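Local atomic coordinates of mandelate racemase/muconate lactonizing enzyme family protein (Bradyrhizobium sp. ORS 278, PDB entry 3TOY), a protein that belongs to the mandelate racemase/muconate lactonizing enzyme family of the enolase superfamily, pairing an N-terminal capping domain with a modified TIM barrel. Residues Glu148-Ser153 / Leu331-Thr336; Gly129-Phe134 / Gly300-Leu305; Gly152-Ile157 / Lys360-Gly365; Met292-Lys297 / His321-Ala326; His71-Ala76 / Leu368-Asn373. One frame throughout, in Å; residues are numbered along the deposited sequence.

Contact 1: Glu148-Ser153 / Leu331-Thr336; sequences ELLGGS and LPVTPT. With P4C (O-acetaldehydyl-hexaethylene glycol), chain H.
Val333 lays its CG1 methyl against the backbone of Gly152, where the chain leaves helix 146-149 through a Schellman motif and heads for the first strand of the barrel. The methyl carbon stands 3.5 Å from Gly152 CA, a close approach to a residue with no side chain of its own. With CG1 set anti to the carbonyl carbon (chi1 -65°), it also reaches Leu150, whose CB lies 4.2 Å from Val333 CG1, while the other methyl, CG2, packs on Leu305 of helix 300-314. Gly151, at positive phi, completes the helix end: its N bonds back to Glu148 O over 3.1 Å. One residue earlier in the opposing loop, the pyrrolidine ring of Pro332 comes up to the Ser153 carbonyl, with CB 3.4 Å from Ser153 O. Leu150 and Val333 both line the pocket of the O-acetaldehydyl-hexaethylene glycol, and Leu150 CD2 lies 3.9 Å from its C9 atom. The second subunit closes another side, where its Val104 packs on Val333 and its Asp105 receives a hydrogen bond from Ser153 OG. Polar atoms of the two backbones are joined through a single water, which accepts from Ser153 N at 2.9 Å and donates to Pro332 O at 2.9 Å.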
# COMPACT_ATOMS: atom_id res chain seq x y z
N GLU A 148 37.92 11.80 17.62
CA GLU A 148 38.41 10.73 18.52
C GLU A 148 37.51 10.51 19.73
O GLU A 148 37.37 9.36 20.19
CB GLU A 148 39.86 11.01 18.96
CG GLU A 148 40.82 10.84 17.80
CD GLU A 148 42.24 11.27 18.13
OE1 GLU A 148 42.53 11.55 19.33
OE2 GLU A 148 43.06 11.33 17.19
N LEU A 149 36.90 11.56 20.25
CA LEU A 149 35.97 11.38 21.35
C LEU A 149 34.81 10.47 20.91
O LEU A 149 34.30 9.67 21.69
CB LEU A 149 35.39 12.72 21.80
CG LEU A 149 36.33 13.73 22.44
CD1 LEU A 149 35.49 14.82 23.06
CD2 LEU A 149 37.20 13.05 23.49
N LEU A 150 34.44 10.60 19.63
CA LEU A 150 33.30 9.86 19.07
C LEU A 150 33.64 8.42 18.65
O LEU A 150 32.79 7.71 18.08
CB LEU A 150 32.73 10.65 17.88
CG LEU A 150 32.23 12.06 18.24
CD1 LEU A 150 31.78 12.83 16.99
CD2 LEU A 150 31.13 12.01 19.32
N GLY A 151 34.87 7.99 18.93
CA GLY A 151 35.27 6.59 18.69
C GLY A 151 35.81 6.39 17.29
O GLY A 151 36.02 5.25 16.87
N GLY A 152 36.04 7.48 16.57
CA GLY A 152 36.59 7.41 15.22
C GLY A 152 38.00 7.97 15.14
O GLY A 152 38.65 8.19 16.18
N SER A 153 38.48 8.19 13.92
CA SER A 153 39.80 8.78 13.69
C SER A 153 39.75 9.90 12.68
O SER A 153 38.86 9.94 11.82
CB SER A 153 40.80 7.69 13.24
OG SER A 153 40.46 7.14 11.97
N LEU A 331 31.73 13.16 9.94
CA LEU A 331 31.71 12.24 8.79
C LEU A 331 32.49 10.93 9.01
O LEU A 331 32.05 9.85 8.58
CB LEU A 331 32.10 12.97 7.50
CG LEU A 331 30.92 13.78 6.98
CD1 LEU A 331 31.37 14.88 5.99
CD2 LEU A 331 29.89 12.85 6.31
N PRO A 332 33.65 10.99 9.70
CA PRO A 332 34.38 9.75 9.92
C PRO A 332 33.67 8.70 10.76
O PRO A 332 34.08 7.54 10.75
CB PRO A 332 35.68 10.22 10.63
CG PRO A 332 35.84 11.64 10.15
CD PRO A 332 34.42 12.17 10.14
N VAL A 333 32.63 9.08 11.51
CA VAL A 333 31.89 8.11 12.31
C VAL A 333 30.46 7.89 11.79
O VAL A 333 29.61 7.34 12.49
CB VAL A 333 31.87 8.48 13.81
CG1 VAL A 333 33.33 8.42 14.39
CG2 VAL A 333 31.23 9.86 14.02
N THR A 334 30.23 8.33 10.55
CA THR A 334 28.91 8.27 9.92
C THR A 334 28.96 7.05 8.99
O THR A 334 29.76 7.02 8.05
CB THR A 334 28.64 9.53 9.10
OG1 THR A 334 28.65 10.67 9.98
CG2 THR A 334 27.28 9.48 8.32
N PRO A 335 28.15 6.01 9.28
CA PRO A 335 28.28 4.78 8.52
C PRO A 335 28.18 4.98 7.02
O PRO A 335 28.92 4.33 6.27
CB PRO A 335 27.10 3.93 9.02
CG PRO A 335 26.92 4.40 10.45
CD PRO A 335 27.16 5.90 10.36
N THR A 336 27.29 5.86 6.57
CA THR A 336 27.10 6.06 5.13
C THR A 336 27.77 7.32 4.61
O THR A 336 27.34 7.90 3.60
CB THR A 336 25.59 6.07 4.72
OG1 THR A 336 24.90 7.17 5.35
CG2 THR A 336 24.94 4.75 5.14
O1 P4C H . 25.28 6.37 15.27
C2 P4C H . 26.28 7.38 15.07
C3 P4C H . 27.68 6.82 15.29
O4 P4C H . 28.06 6.95 16.67
C5 P4C H . 29.47 7.21 16.82
C6 P4C H . 29.90 7.20 18.28
O7 P4C H . 29.46 8.39 18.94
C8 P4C H . 29.40 8.32 20.37
C9 P4C H . 28.58 9.50 20.87
O10 P4C H . 27.33 9.05 21.38
C11 P4C H . 26.33 10.07 21.44
C12 P4C H . 24.97 9.43 21.73
O13 P4C H . 24.44 8.78 20.56
C14 P4C H . 23.06 8.45 20.73
C15 P4C H . 22.60 7.54 19.59
O16 P4C H . 22.16 8.34 18.49
O HOH W 1 36.74 7.04 11.87

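Contact 2: Gly129-Phe134 / Gly300-Leu305; sequences GLDMAF and GITGWL. With P4C (O-acetaldehydyl-hexaethylene glycol), chain H.
Asp131 reaches out from helix 122-142 to the first turn of helix 300-314 and meets Thr302 and the backbone beside it. From CB the chain runs with CG anti to the backbone N, which carries the carboxylate off its own helix; CG comes to 3.3 Å from Thr302 OG1. At the tip the two oxygens divide the work. OD1 accepts the Thr302 hydroxyl, OG1 to OD1 2.6 Å, through its syn lone pair. OD2 takes the backbone of the same residue, Thr302 N to OD2 3.0 Å in a nearly straight bond (172°), met on the syn side but 34° out of the carboxylate plane. Thr302 is thus gripped by both its hydroxyl, which is also hydrogen-bonded to Trp135 NE1, and its amide, which should restrict rotation of the carboxylate. Its negative charge sits at the helix's N-terminal end, where the helix dipole would probably favour it. Alongside, Met132 CG lies 4.2 Å from Ile301 CG1 and 4.1 Å from Gly300 CA. The helix axes come within 7.8 Å and are almost perpendicular, at 97°. A side-chain carboxylate of one helix engaging the N-terminal turn of another here joins the capping domain to the barrel of an enolase-superfamily fold.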
# COMPACT_ATOMS: atom_id res chain seq x y z
N GLY A 129 24.12 25.38 17.63
CA GLY A 129 25.39 26.10 17.79
C GLY A 129 25.97 25.82 19.17
O GLY A 129 27.17 25.58 19.29
N LEU A 130 25.12 25.85 20.18
CA LEU A 130 25.52 25.54 21.55
C LEU A 130 26.03 24.12 21.66
O LEU A 130 27.08 23.85 22.25
CB LEU A 130 24.38 25.80 22.56
CG LEU A 130 24.07 27.28 22.79
CD1 LEU A 130 22.72 27.54 23.42
CD2 LEU A 130 25.21 27.94 23.61
N ASP A 131 25.28 23.18 21.09
CA ASP A 131 25.71 21.79 21.13
C ASP A 131 27.12 21.60 20.56
O ASP A 131 27.94 20.88 21.14
CB ASP A 131 24.70 20.88 20.39
CG ASP A 131 25.10 19.42 20.46
OD1 ASP A 131 24.76 18.75 21.46
OD2 ASP A 131 25.77 18.96 19.52
N MET A 132 27.42 22.22 19.43
CA MET A 132 28.75 22.07 18.82
C MET A 132 29.83 22.63 19.76
O MET A 132 30.90 22.04 19.93
CB MET A 132 28.82 22.80 17.48
CG MET A 132 28.17 22.04 16.31
SD MET A 132 28.38 22.87 14.75
CE MET A 132 27.11 24.13 14.88
N ALA A 133 29.55 23.78 20.35
CA ALA A 133 30.50 24.40 21.28
C ALA A 133 30.70 23.52 22.51
O ALA A 133 31.82 23.42 23.02
CB ALA A 133 30.05 25.80 21.65
N PHE A 134 29.65 22.83 22.99
CA PHE A 134 29.84 21.92 24.13
C PHE A 134 30.81 20.78 23.79
O PHE A 134 31.67 20.41 24.59
CB PHE A 134 28.55 21.27 24.64
CG PHE A 134 27.45 22.22 25.00
CD1 PHE A 134 27.71 23.46 25.58
CD2 PHE A 134 26.13 21.84 24.80
CE1 PHE A 134 26.66 24.31 25.92
CE2 PHE A 134 25.09 22.68 25.12
CZ PHE A 134 25.35 23.92 25.69
N GLY A 300 23.23 19.97 15.95
CA GLY A 300 24.66 19.91 16.23
C GLY A 300 25.22 18.51 16.08
O GLY A 300 24.66 17.68 15.36
N ILE A 301 26.32 18.25 16.77
CA ILE A 301 26.95 16.95 16.79
C ILE A 301 25.98 15.89 17.32
O ILE A 301 25.89 14.78 16.75
CB ILE A 301 28.21 16.96 17.69
CG1 ILE A 301 29.21 18.04 17.21
CG2 ILE A 301 28.84 15.60 17.76
CD1 ILE A 301 29.52 17.99 15.77
N THR A 302 25.28 16.22 18.41
CA THR A 302 24.43 15.27 19.08
C THR A 302 23.30 14.80 18.12
O THR A 302 23.04 13.59 18.00
CB THR A 302 23.85 15.88 20.38
OG1 THR A 302 24.94 16.18 21.28
CG2 THR A 302 22.89 14.90 21.07
N GLY A 303 22.66 15.76 17.47
CA GLY A 303 21.59 15.49 16.48
C GLY A 303 22.13 14.74 15.26
O GLY A 303 21.50 13.78 14.75
N TRP A 304 23.31 15.15 14.77
CA TRP A 304 23.95 14.47 13.63
C TRP A 304 24.11 12.98 13.85
O TRP A 304 23.80 12.16 12.96
CB TRP A 304 25.33 15.09 13.34
CG TRP A 304 26.07 14.42 12.22
CD1 TRP A 304 26.67 13.22 12.26
CD2 TRP A 304 26.25 14.93 10.90
NE1 TRP A 304 27.22 12.93 11.04
CE2 TRP A 304 26.97 13.96 10.18
CE3 TRP A 304 25.86 16.10 10.25
CZ2 TRP A 304 27.33 14.13 8.85
CZ3 TRP A 304 26.20 16.26 8.92
CH2 TRP A 304 26.94 15.29 8.24
N LEU A 305 24.60 12.61 15.04
CA LEU A 305 24.84 11.20 15.34
C LEU A 305 23.55 10.35 15.30
O LEU A 305 23.57 9.19 14.87
CB LEU A 305 25.58 11.03 16.68
CG LEU A 305 26.99 11.62 16.70
CD1 LEU A 305 27.52 11.64 18.15
CD2 LEU A 305 27.98 10.88 15.78
O1 P4C H . 25.28 6.37 15.27
C2 P4C H . 26.28 7.38 15.07
C3 P4C H . 27.68 6.82 15.29
O4 P4C H . 28.06 6.95 16.67
C5 P4C H . 29.47 7.21 16.82
C6 P4C H . 29.90 7.20 18.28
O7 P4C H . 29.46 8.39 18.94
C8 P4C H . 29.40 8.32 20.37
C9 P4C H . 28.58 9.50 20.87
O10 P4C H . 27.33 9.05 21.38
C11 P4C H . 26.33 10.07 21.44
C12 P4C H . 24.97 9.43 21.73
O13 P4C H . 24.44 8.78 20.56
C14 P4C H . 23.06 8.45 20.73
C15 P4C H . 22.60 7.54 19.59
O16 P4C H . 22.16 8.34 18.49

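Contact 3: Gly152-Ile157 / Lys360-Gly365; sequences GSARPI and KVTAKG
This is a short antiparallel beta pairing, extended by side-chain packing, at the point where the chain enters the first barrel strand, 157-162, and meets the late strand 360-361. Ile157 and Val361 form a hydrogen-bonded pair: Ile157 N donates to Val361 O at 2.8 Å (162°), and Val361 N returns a bond to Ile157 O at 2.9 Å (157°). Both side chains lie on the same face of the sheet, where Leu340 of the neighbouring barrel strand packs against the two of them. Beyond this pair a water takes the place of a direct backbone bond, donating to Arg155 O and accepting from Ala363 N, 2.8 Å from the water oxygen. Pro156 and Thr362 lie side by side and point the same way. Because Thr362 OG1 is anti to the carbonyl carbon (chi1 -62°), the hydroxyl oxygen comes to 3.4 Å from Pro156 CA, while the CG2 methyl turns toward the Ala154 backbone. The proline ring meets Lys360 as well, CB against the methylene CD at 3.7 Å, whereas the rest of the lysine chain leads away. At the other end two small residues touch, Ala154 CB and Ala363 CB being 4.0 Å apart, both packed on Val147 of helix 146-149. The result is a single short antiparallel strand, 360-361, added beside the first strand of the parallel barrel, by which the segment after the last barrel strand is stitched to the start of the enolase-type barrel.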
# COMPACT_ATOMS: atom_id res chain seq x y z
N GLY A 152 36.04 7.48 16.57
CA GLY A 152 36.59 7.41 15.22
C GLY A 152 38.00 7.97 15.14
O GLY A 152 38.65 8.19 16.18
N SER A 153 38.48 8.19 13.92
CA SER A 153 39.80 8.78 13.69
C SER A 153 39.75 9.90 12.68
O SER A 153 38.86 9.94 11.82
CB SER A 153 40.80 7.69 13.24
OG SER A 153 40.46 7.14 11.97
N ALA A 154 40.69 10.83 12.77
CA ALA A 154 40.73 11.97 11.86
C ALA A 154 41.40 11.51 10.59
O ALA A 154 42.61 11.29 10.56
CB ALA A 154 41.51 13.13 12.47
N ARG A 155 40.60 11.35 9.55
CA ARG A 155 41.11 10.89 8.29
C ARG A 155 40.48 11.65 7.13
O ARG A 155 39.46 12.32 7.30
CB ARG A 155 40.84 9.40 8.14
CG ARG A 155 39.39 9.04 8.31
CD ARG A 155 39.29 7.56 8.64
NE ARG A 155 37.91 7.18 8.91
CZ ARG A 155 36.97 7.13 7.97
NH1 ARG A 155 37.26 7.44 6.71
NH2 ARG A 155 35.74 6.78 8.31
N PRO A 156 41.12 11.57 5.97
CA PRO A 156 40.75 12.34 4.80
C PRO A 156 39.35 11.93 4.33
O PRO A 156 39.10 10.75 4.11
CB PRO A 156 41.81 11.96 3.76
CG PRO A 156 42.95 11.41 4.55
CD PRO A 156 42.33 10.75 5.73
N ILE A 157 38.46 12.91 4.23
CA ILE A 157 37.11 12.70 3.71
C ILE A 157 36.98 13.34 2.32
O ILE A 157 37.36 14.50 2.12
CB ILE A 157 36.06 13.38 4.63
CG1 ILE A 157 36.17 12.87 6.07
CG2 ILE A 157 34.63 13.17 4.05
CD1 ILE A 157 35.84 11.39 6.23
N LYS A 360 40.56 16.27 -0.47
CA LYS A 360 39.98 15.69 0.74
C LYS A 360 40.21 16.59 1.93
O LYS A 360 41.10 17.45 1.91
CB LYS A 360 40.55 14.30 1.02
CG LYS A 360 40.35 13.35 -0.14
CD LYS A 360 40.79 11.94 0.20
CE LYS A 360 40.82 11.09 -1.07
NZ LYS A 360 41.34 9.73 -0.84
N VAL A 361 39.41 16.40 2.98
CA VAL A 361 39.52 17.24 4.16
C VAL A 361 39.68 16.36 5.40
O VAL A 361 38.99 15.35 5.56
CB VAL A 361 38.32 18.18 4.31
CG1 VAL A 361 38.27 18.79 5.70
CG2 VAL A 361 38.33 19.25 3.23
N THR A 362 40.64 16.71 6.26
CA THR A 362 40.89 15.92 7.48
C THR A 362 40.57 16.75 8.73
O THR A 362 40.94 17.92 8.81
CB THR A 362 42.36 15.48 7.54
OG1 THR A 362 42.64 14.63 6.42
CG2 THR A 362 42.62 14.72 8.80
N ALA A 363 39.88 16.15 9.71
CA ALA A 363 39.50 16.85 10.94
C ALA A 363 40.75 17.35 11.65
O ALA A 363 41.75 16.64 11.72
CB ALA A 363 38.78 15.93 11.87
N LYS A 364 40.65 18.55 12.22
CA LYS A 364 41.72 19.17 13.01
C LYS A 364 41.20 19.42 14.40
O LYS A 364 40.10 19.95 14.57
CB LYS A 364 42.11 20.51 12.38
CG LYS A 364 43.40 20.46 11.56
CD LYS A 364 43.46 19.22 10.68
CE LYS A 364 44.82 19.07 10.01
NZ LYS A 364 44.85 17.92 9.08
N GLY A 365 41.98 19.03 15.42
CA GLY A 365 41.63 19.34 16.81
C GLY A 365 42.59 20.37 17.40
O GLY A 365 43.30 21.06 16.66
O HOH W 2 38.48 13.78 9.37

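Contact 4: Met292-Lys297 / His321-Ala326; sequences MPDLMK and HILPEA. With ACT (acetate ion), chain F.
Met292 touches His321 in the loop after strand 290-291, at the C-terminal end of the modified TIM barrel and near the centre of the chain: its terminal CE lies 3.6 Å from His321 CD2, brought there by a bend at chi3. Pro293 contributes its carbonyl, which accepts from His321 N at 3.0 Å. Asp294 comes next and has two tasks. With CG anti to its own N, OD2 accepts from His321 ND1 at 2.8 Å, a His-carboxylate hydrogen bond; the oxygen lies close to the ring plane, whereas the donor stands 43° above that of the carboxylate, and the two planes are 62° apart. OD1 meanwhile takes Met296 N at 2.7 Å, an Asx turn that fixes the carboxylate from its other oxygen. Leu295 is apolar, its CD1 3.6 Å from Ala326 CB in helix 324-330, and its N reaches His321 O through a water. Met296 crosses Leu323 at about a right angle, CG against CD2 at 3.8 Å. Asp294 thereby orients the imidazole from behind, and the far side of the ring faces the metal region, with a calcium ion about 4 Å from the His321 side chain. An acetate ion, also bound by Lys190 and Asn221, occupies that side: His321 NE2 donates to its O atom at 2.8 Å, almost straight at 172°.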
# COMPACT_ATOMS: atom_id res chain seq x y z
N MET A 292 22.09 15.54 3.16
CA MET A 292 23.21 16.35 3.62
C MET A 292 22.77 17.29 4.75
O MET A 292 22.46 18.47 4.51
CB MET A 292 23.80 17.17 2.45
CG MET A 292 22.81 17.94 1.60
SD MET A 292 23.60 18.73 0.17
CE MET A 292 24.38 20.19 0.95
N PRO A 293 22.70 16.75 5.98
CA PRO A 293 22.29 17.61 7.09
C PRO A 293 23.27 18.77 7.28
O PRO A 293 24.44 18.66 6.90
CB PRO A 293 22.32 16.68 8.30
CG PRO A 293 22.31 15.27 7.73
CD PRO A 293 22.96 15.36 6.39
N ASP A 294 22.76 19.87 7.82
CA ASP A 294 23.54 21.03 8.27
C ASP A 294 23.66 20.92 9.78
O ASP A 294 22.65 20.79 10.49
CB ASP A 294 22.77 22.30 7.89
CG ASP A 294 23.56 23.59 8.16
OD1 ASP A 294 24.26 23.66 9.21
OD2 ASP A 294 23.46 24.50 7.32
N LEU A 295 24.89 20.94 10.29
CA LEU A 295 25.06 20.84 11.73
C LEU A 295 24.28 21.93 12.48
O LEU A 295 23.95 21.74 13.63
CB LEU A 295 26.55 20.88 12.11
CG LEU A 295 27.27 19.55 11.87
CD1 LEU A 295 28.80 19.77 11.82
CD2 LEU A 295 26.92 18.53 12.93
N MET A 296 24.01 23.06 11.83
CA MET A 296 23.27 24.16 12.48
C MET A 296 21.79 23.85 12.63
O MET A 296 21.10 24.51 13.40
CB MET A 296 23.32 25.44 11.66
CG MET A 296 24.65 25.96 11.28
SD MET A 296 24.32 27.59 10.56
CE MET A 296 23.68 27.23 8.92
N LYS A 297 21.27 22.90 11.85
CA LYS A 297 19.80 22.69 11.83
C LYS A 297 19.42 21.28 12.26
O LYS A 297 18.31 21.02 12.73
CB LYS A 297 19.25 22.98 10.43
CG LYS A 297 19.41 24.42 10.00
CD LYS A 297 18.63 24.73 8.74
CE LYS A 297 18.62 26.23 8.44
NZ LYS A 297 17.80 26.58 7.24
N HIS A 321 26.36 19.76 4.91
CA HIS A 321 26.12 21.08 4.36
C HIS A 321 26.96 22.12 5.10
O HIS A 321 26.72 22.38 6.28
CB HIS A 321 24.68 21.50 4.50
CG HIS A 321 24.41 22.85 3.92
ND1 HIS A 321 23.87 23.88 4.65
CD2 HIS A 321 24.62 23.33 2.67
CE1 HIS A 321 23.75 24.95 3.88
NE2 HIS A 321 24.19 24.64 2.67
N ILE A 322 27.89 22.73 4.36
CA ILE A 322 28.84 23.73 4.87
C ILE A 322 29.40 23.40 6.25
O ILE A 322 29.58 22.23 6.59
CB ILE A 322 28.27 25.17 4.76
CG1 ILE A 322 27.07 25.35 5.69
CG2 ILE A 322 27.94 25.48 3.32
CD1 ILE A 322 26.45 26.73 5.61
N LEU A 323 29.77 24.41 7.04
CA LEU A 323 30.48 24.12 8.31
C LEU A 323 31.49 22.97 8.14
O LEU A 323 31.44 21.96 8.87
CB LEU A 323 29.49 23.82 9.45
CG LEU A 323 28.91 25.03 10.22
CD1 LEU A 323 28.03 25.91 9.34
CD2 LEU A 323 28.16 24.61 11.47
N PRO A 324 32.42 23.12 7.20
CA PRO A 324 33.35 22.03 6.88
C PRO A 324 34.25 21.64 8.03
O PRO A 324 34.67 20.49 8.13
CB PRO A 324 34.18 22.58 5.71
CG PRO A 324 34.02 24.04 5.79
CD PRO A 324 32.66 24.31 6.36
N GLU A 325 34.56 22.59 8.91
CA GLU A 325 35.47 22.25 10.02
C GLU A 325 34.89 21.22 10.97
O GLU A 325 35.55 20.23 11.36
CB GLU A 325 35.90 23.52 10.77
CG GLU A 325 36.50 24.59 9.84
CD GLU A 325 35.45 25.53 9.22
OE1 GLU A 325 34.23 25.37 9.49
OE2 GLU A 325 35.85 26.43 8.45
N ALA A 326 33.65 21.45 11.39
CA ALA A 326 32.99 20.58 12.34
C ALA A 326 32.51 19.33 11.59
O ALA A 326 32.51 18.24 12.14
CB ALA A 326 31.82 21.30 12.99
C ACT F . 23.37 26.92 -0.07
O ACT F . 24.38 26.55 0.57
OXT ACT F . 22.99 26.16 -0.99
CH3 ACT F . 22.64 28.20 0.23
O HOH W 3 27.22 20.78 8.57

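Contact 5: His71-Ala76 / Leu368-Asn373; sequences HSYLFA and LGLAWN
His71 fits between Leu370 and Trp372, where the edge strand 69-75 of the capping domain's antiparallel sheet meets the loop leading into helix 374-380. Its ring has Ala371 CA over one face, and CD2 comes within 2.9 Å of Leu370 O. The side chains of His71 and Trp372 run past each other in opposite directions, and the imidazole meets the five-membered ring of the indole obliquely, planes at 77° and centroids 4.4 Å apart. His71 ND1 and Trp372 NE1 are only 3.0 Å apart, yet the angle is too poor for a bond between them: each is hydrogen-bonded to the same oxygen, OD1 of Asp61 on strand 50-64, which holds the two rings together. Farther along the strand, the six-membered edge of Trp372 abuts the backbone of Ser72, with CH2 3.3 Å from Ser72 O and near the indole plane, and CH2 also touches Tyr73 CB at 4.2 Å. Leu370 reaches the strand with its CD1; CG anti to the carbonyl carbon (chi1 -61°) sends this methyl to 3.8 Å from Ser72 CA and on to the Tyr73 ring, CD2 of which is 4.2 Å away. The crossing is steep, the two chain directions standing 84° apart. In the outer shell, Asp136 of helix 122-142 ties both backbones with one carboxylate, OD2 accepting from His71 N and OD1 from Leu368 N.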
# COMPACT_ATOMS: atom_id res chain seq x y z
N HIS A 71 34.09 26.59 21.43
CA HIS A 71 33.78 27.49 20.35
C HIS A 71 32.96 26.75 19.28
O HIS A 71 33.14 25.55 19.08
CB HIS A 71 35.05 27.97 19.66
CG HIS A 71 36.07 28.56 20.59
ND1 HIS A 71 35.93 29.81 21.15
CD2 HIS A 71 37.26 28.08 21.03
CE1 HIS A 71 36.98 30.08 21.90
NE2 HIS A 71 37.81 29.04 21.84
N SER A 72 32.12 27.50 18.58
CA SER A 72 31.48 27.01 17.36
C SER A 72 31.03 28.24 16.61
O SER A 72 31.05 29.35 17.16
CB SER A 72 30.27 26.14 17.73
OG SER A 72 29.22 26.96 18.23
N TYR A 73 30.64 28.10 15.35
CA TYR A 73 30.01 29.22 14.66
C TYR A 73 28.80 28.78 13.83
O TYR A 73 28.66 27.58 13.45
CB TYR A 73 31.01 29.98 13.75
CG TYR A 73 31.37 29.23 12.48
CD1 TYR A 73 30.63 29.41 11.30
CD2 TYR A 73 32.43 28.33 12.46
CE1 TYR A 73 30.94 28.70 10.14
CE2 TYR A 73 32.75 27.63 11.31
CZ TYR A 73 32.00 27.82 10.16
OH TYR A 73 32.32 27.13 9.02
N LEU A 74 27.93 29.74 13.57
CA LEU A 74 26.77 29.60 12.70
C LEU A 74 26.95 30.48 11.48
O LEU A 74 27.39 31.63 11.60
CB LEU A 74 25.52 30.05 13.44
CG LEU A 74 25.22 29.33 14.75
CD1 LEU A 74 24.02 30.00 15.41
CD2 LEU A 74 24.95 27.85 14.51
N PHE A 75 26.64 29.94 10.29
CA PHE A 75 26.41 30.76 9.10
C PHE A 75 24.97 31.20 9.19
O PHE A 75 24.07 30.37 9.35
CB PHE A 75 26.64 29.96 7.82
CG PHE A 75 26.21 30.67 6.57
CD1 PHE A 75 26.92 31.77 6.10
CD2 PHE A 75 25.09 30.25 5.85
CE1 PHE A 75 26.53 32.42 4.96
CE2 PHE A 75 24.70 30.91 4.71
CZ PHE A 75 25.41 31.99 4.26
N ALA A 76 24.74 32.51 9.08
CA ALA A 76 23.44 33.06 9.40
C ALA A 76 22.59 33.39 8.17
O ALA A 76 21.46 33.87 8.31
CB ALA A 76 23.60 34.30 10.29
N LEU A 368 36.88 20.96 18.00
CA LEU A 368 36.54 21.08 16.59
C LEU A 368 37.58 21.85 15.78
O LEU A 368 37.40 22.06 14.59
CB LEU A 368 35.17 21.75 16.40
CG LEU A 368 33.98 21.00 17.02
CD1 LEU A 368 32.75 21.90 16.95
CD2 LEU A 368 33.73 19.63 16.35
N GLY A 369 38.66 22.26 16.44
CA GLY A 369 39.69 23.03 15.75
C GLY A 369 39.21 24.43 15.42
O GLY A 369 39.59 24.99 14.40
N LEU A 370 38.37 25.00 16.28
CA LEU A 370 37.83 26.32 16.05
C LEU A 370 38.31 27.27 17.16
O LEU A 370 37.84 27.20 18.28
CB LEU A 370 36.29 26.28 16.04
CG LEU A 370 35.61 25.41 14.96
CD1 LEU A 370 34.09 25.51 15.11
CD2 LEU A 370 36.03 25.84 13.58
N ALA A 371 39.29 28.10 16.84
CA ALA A 371 39.75 29.15 17.75
C ALA A 371 39.79 30.40 16.91
O ALA A 371 40.11 30.33 15.72
CB ALA A 371 41.11 28.81 18.30
N TRP A 372 39.47 31.54 17.51
CA TRP A 372 39.33 32.75 16.73
C TRP A 372 40.64 33.50 16.53
O TRP A 372 41.44 33.65 17.45
CB TRP A 372 38.33 33.69 17.38
CG TRP A 372 37.15 33.00 17.97
CD1 TRP A 372 36.74 33.03 19.27
CD2 TRP A 372 36.22 32.15 17.27
NE1 TRP A 372 35.60 32.27 19.43
CE2 TRP A 372 35.27 31.72 18.22
CE3 TRP A 372 36.10 31.73 15.95
CZ2 TRP A 372 34.21 30.87 17.88
CZ3 TRP A 372 35.05 30.89 15.61
CH2 TRP A 372 34.12 30.47 16.57
N ASN A 373 40.85 33.96 15.30
CA ASN A 373 41.82 35.00 15.02
C ASN A 373 41.19 36.33 15.46
O ASN A 373 40.46 36.98 14.70
CB ASN A 373 42.14 35.01 13.53
CG ASN A 373 43.03 36.17 13.12
OD1 ASN A 373 43.37 37.04 13.93
ND2 ASN A 373 43.41 36.20 11.84

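Overall arrangement
From the N terminus, the strand at 71-76 waits longest for its partner: contact 5 closes the widest loop, almost to the C terminus, and encloses the other four. Helix 122-142 then opens contact 2, which ends at 300-305 and crosses contacts 1, 3 and 4. Contacts 1 and 3 start from the same stretch after helix 146-149, sharing Gly152 and Ser153, and end in turn at 331-336 and 360-365. Contact 4, the most local, spans 292-326 within contacts 1, 3 and 5. Contact 2 joins capping domain and barrel; contact 5 ties the capping domain's edge strand to the C-terminal segment returning from the barrel. Contacts 3 and 4 join parts of the barrel, and contact 1 joins the end of helix 146-149 to the loop before strand 340-342.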